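Local coordinates for actin-related protein 8 (Homo sapiens, PDB 4FO0) that binds ATP, hydrolyses it only weakly, does not polymerise, and is a proposed core component of the human INO80 chromatin-remodelling complex, at residues 220-225 with 575-580. Numbering follows the deposited sequence.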
loop_
_atom_site.group_PDB
_atom_site.type_symbol
_atom_site.label_atom_id
_atom_site.label_comp_id
_atom_site.label_asym_id
_atom_site.label_seq_id
_atom_site.Cartn_x
_atom_site.Cartn_y
_atom_site.Cartn_z
ATOM N N MET A 220 -23.129 3.428 1.180
ATOM C CA MET A 220 -22.671 4.794 1.109
ATOM C C MET A 220 -22.653 5.267 -0.345
ATOM O O MET A 220 -23.191 6.326 -0.662
ATOM C CB MET A 220 -21.292 4.939 1.762
ATOM C CG MET A 220 -20.791 6.356 1.722
ATOM S SD MET A 220 -19.011 6.530 1.834
ATOM C CE MET A 220 -18.430 5.364 0.601
ATOM N N ILE A 221 -22.034 4.486 -1.226
ATOM C CA ILE A 221 -21.968 4.839 -2.645
ATOM C C ILE A 221 -23.341 5.118 -3.262
ATOM O O ILE A 221 -23.562 6.148 -3.900
ATOM C CB ILE A 221 -21.341 3.715 -3.480
ATOM C CG1 ILE A 221 -19.909 3.443 -3.033
ATOM C CG2 ILE A 221 -21.362 4.103 -4.933
ATOM C CD1 ILE A 221 -19.067 4.669 -3.082
ATOM N N LEU A 222 -24.259 4.176 -3.077
ATOM C CA LEU A 222 -25.570 4.249 -3.699
ATOM C C LEU A 222 -26.511 5.239 -3.011
ATOM O O LEU A 222 -27.075 6.126 -3.658
ATOM C CB LEU A 222 -26.200 2.849 -3.751
ATOM C CG LEU A 222 -25.464 1.879 -4.674
ATOM C CD1 LEU A 222 -26.149 0.542 -4.680
ATOM C CD2 LEU A 222 -25.379 2.443 -6.084
ATOM N N MET A 223 -26.661 5.095 -1.697
ATOM C CA MET A 223 -27.639 5.873 -0.945
ATOM C C MET A 223 -27.162 7.266 -0.515
ATOM O O MET A 223 -27.903 8.234 -0.614
ATOM C CB MET A 223 -28.135 5.086 0.281
ATOM C CG MET A 223 -28.862 3.778 -0.029
ATOM S SD MET A 223 -30.177 3.895 -1.282
ATOM C CE MET A 223 -29.190 3.995 -2.768
ATOM N N LYS A 224 -25.938 7.369 -0.023
ATOM C CA LYS A 224 -25.462 8.637 0.523
ATOM C C LYS A 224 -24.839 9.541 -0.544
ATOM O O LYS A 224 -25.009 10.749 -0.518
ATOM C CB LYS A 224 -24.444 8.386 1.641
ATOM C CG LYS A 224 -24.995 7.669 2.848
ATOM C CD LYS A 224 -25.494 8.665 3.879
ATOM C CE LYS A 224 -25.950 7.960 5.147
ATOM N NZ LYS A 224 -24.881 7.082 5.711
ATOM N N MET A 225 -24.099 8.957 -1.477
ATOM C CA MET A 225 -23.380 9.766 -2.447
ATOM C C MET A 225 -24.181 9.970 -3.737
ATOM O O MET A 225 -24.035 10.996 -4.407
ATOM C CB MET A 225 -22.020 9.154 -2.756
ATOM C CG MET A 225 -20.957 9.440 -1.721
ATOM S SD MET A 225 -19.444 8.562 -2.142
ATOM C CE MET A 225 -18.505 9.822 -2.988
ATOM N N ARG A 575 -32.316 1.277 -6.549
ATOM C CA ARG A 575 -33.601 0.820 -6.044
ATOM C C ARG A 575 -33.573 -0.638 -5.613
ATOM O O ARG A 575 -34.183 -1.001 -4.607
ATOM C CB ARG A 575 -34.743 1.101 -7.018
ATOM C CG ARG A 575 -36.068 1.349 -6.292
ATOM C CD ARG A 575 -37.118 1.953 -7.206
ATOM N NE ARG A 575 -37.474 1.053 -8.299
ATOM C CZ ARG A 575 -38.717 0.683 -8.589
ATOM N NH1 ARG A 575 -39.734 1.137 -7.868
ATOM N NH2 ARG A 575 -38.943 -0.139 -9.606
ATOM N N GLU A 576 -32.848 -1.469 -6.351
ATOM C CA GLU A 576 -32.649 -2.849 -5.916
ATOM C C GLU A 576 -31.968 -2.876 -4.546
ATOM O O GLU A 576 -32.239 -3.741 -3.713
ATOM C CB GLU A 576 -31.818 -3.628 -6.931
ATOM C CG GLU A 576 -32.248 -3.406 -8.379
ATOM C CD GLU A 576 -31.242 -3.954 -9.389
ATOM O OE1 GLU A 576 -31.672 -4.444 -10.455
ATOM O OE2 GLU A 576 -30.021 -3.894 -9.126
ATOM N N TRP A 577 -31.088 -1.916 -4.309
ATOM C CA TRP A 577 -30.408 -1.843 -3.041
ATOM C C TRP A 577 -31.329 -1.391 -1.953
ATOM O O TRP A 577 -31.453 -2.053 -0.909
ATOM C CB TRP A 577 -29.210 -0.915 -3.118
ATOM C CG TRP A 577 -28.426 -0.916 -1.839
ATOM C CD1 TRP A 577 -28.416 0.054 -0.852
ATOM C CD2 TRP A 577 -27.534 -1.966 -1.350
ATOM N NE1 TRP A 577 -27.596 -0.310 0.176
ATOM C CE2 TRP A 577 -27.036 -1.508 -0.060
ATOM C CE3 TRP A 577 -27.107 -3.185 -1.839
ATOM C CZ2 TRP A 577 -26.151 -2.254 0.687
ATOM C CZ3 TRP A 577 -26.216 -3.930 -1.075
ATOM C CH2 TRP A 577 -25.751 -3.474 0.159
ATOM N N GLN A 578 -31.981 -0.258 -2.169
ATOM C CA GLN A 578 -32.917 0.280 -1.198
ATOM C C GLN A 578 -33.905 -0.788 -0.773
ATOM O O GLN A 578 -34.333 -0.833 0.374
ATOM C CB GLN A 578 -33.666 1.463 -1.798
ATOM C CG GLN A 578 -34.407 2.308 -0.784
ATOM C CD GLN A 578 -34.673 3.709 -1.289
ATOM O OE1 GLN A 578 -34.480 4.002 -2.467
ATOM N NE2 GLN A 578 -35.117 4.584 -0.397
ATOM N N ARG A 579 -34.263 -1.647 -1.714
ATOM C CA ARG A 579 -35.267 -2.669 -1.485
ATOM C C ARG A 579 -34.671 -3.858 -0.752
ATOM O O ARG A 579 -35.055 -4.159 0.370
ATOM C CB ARG A 579 -35.855 -3.129 -2.814
ATOM C CG ARG A 579 -37.193 -2.504 -3.155
ATOM C CD ARG A 579 -38.142 -3.544 -3.720
ATOM N NE ARG A 579 -38.556 -3.219 -5.078
ATOM C CZ ARG A 579 -38.350 -2.043 -5.658
ATOM N NH1 ARG A 579 -37.732 -1.077 -4.998
ATOM N NH2 ARG A 579 -38.761 -1.836 -6.901
ATOM N N PHE A 580 -33.732 -4.535 -1.398
ATOM C CA PHE A 580 -33.298 -5.848 -0.955
ATOM C C PHE A 580 -31.987 -5.760 -0.200
ATOM O O PHE A 580 -31.610 -6.680 0.519
ATOM C CB PHE A 580 -33.138 -6.776 -2.149
ATOM C CG PHE A 580 -34.394 -6.961 -2.936
ATOM C CD1 PHE A 580 -35.274 -7.975 -2.621
ATOM C CD2 PHE A 580 -34.696 -6.120 -3.985
ATOM C CE1 PHE A 580 -36.434 -8.150 -3.342
ATOM C CE2 PHE A 580 -35.853 -6.288 -4.710
ATOM C CZ PHE A 580 -36.724 -7.305 -4.388
#
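W577 lies against L222 and M223 where two helices of the actin fold, 574-580 near the C-terminus and the much earlier 211-225, cross almost at right angles (95° between the axes of 220-225 and 575-580). Helix 574-580 directly follows strand 572-573, which pairs antiparallel with strand 229-234, and L222 also packs on I230 of that strand. W577 meets both L222 and M223 and can be followed outward. Its CB already meets a methyl, L222 CD1, at 3.7 Å. With chi1 at -175°, CG stands opposite the backbone N and the indole reaches across to helix 211-225; CG itself stays 3.9 Å from L222 CD1, which approaches obliquely. W577 CD1 is next, touched at 3.8 Å by M223 CG near the ring plane. Beyond it NE1 gives its hydrogen bond to N219 OD1, and the side chain also touches K215, V218 and L585. Tryptophan suits this buried place because its large apolar surface packs between the helices while N219 satisfies its single N-H. Branched leucine fits its CB and CG, and unbranched methionine bends so that CG meets the indole edge. M223 SD makes an edge-on Met-aromatic contact, 5.4 Å from the centroid of the five-membered W577 ring, and lies 4.3 Å from Q578 CB.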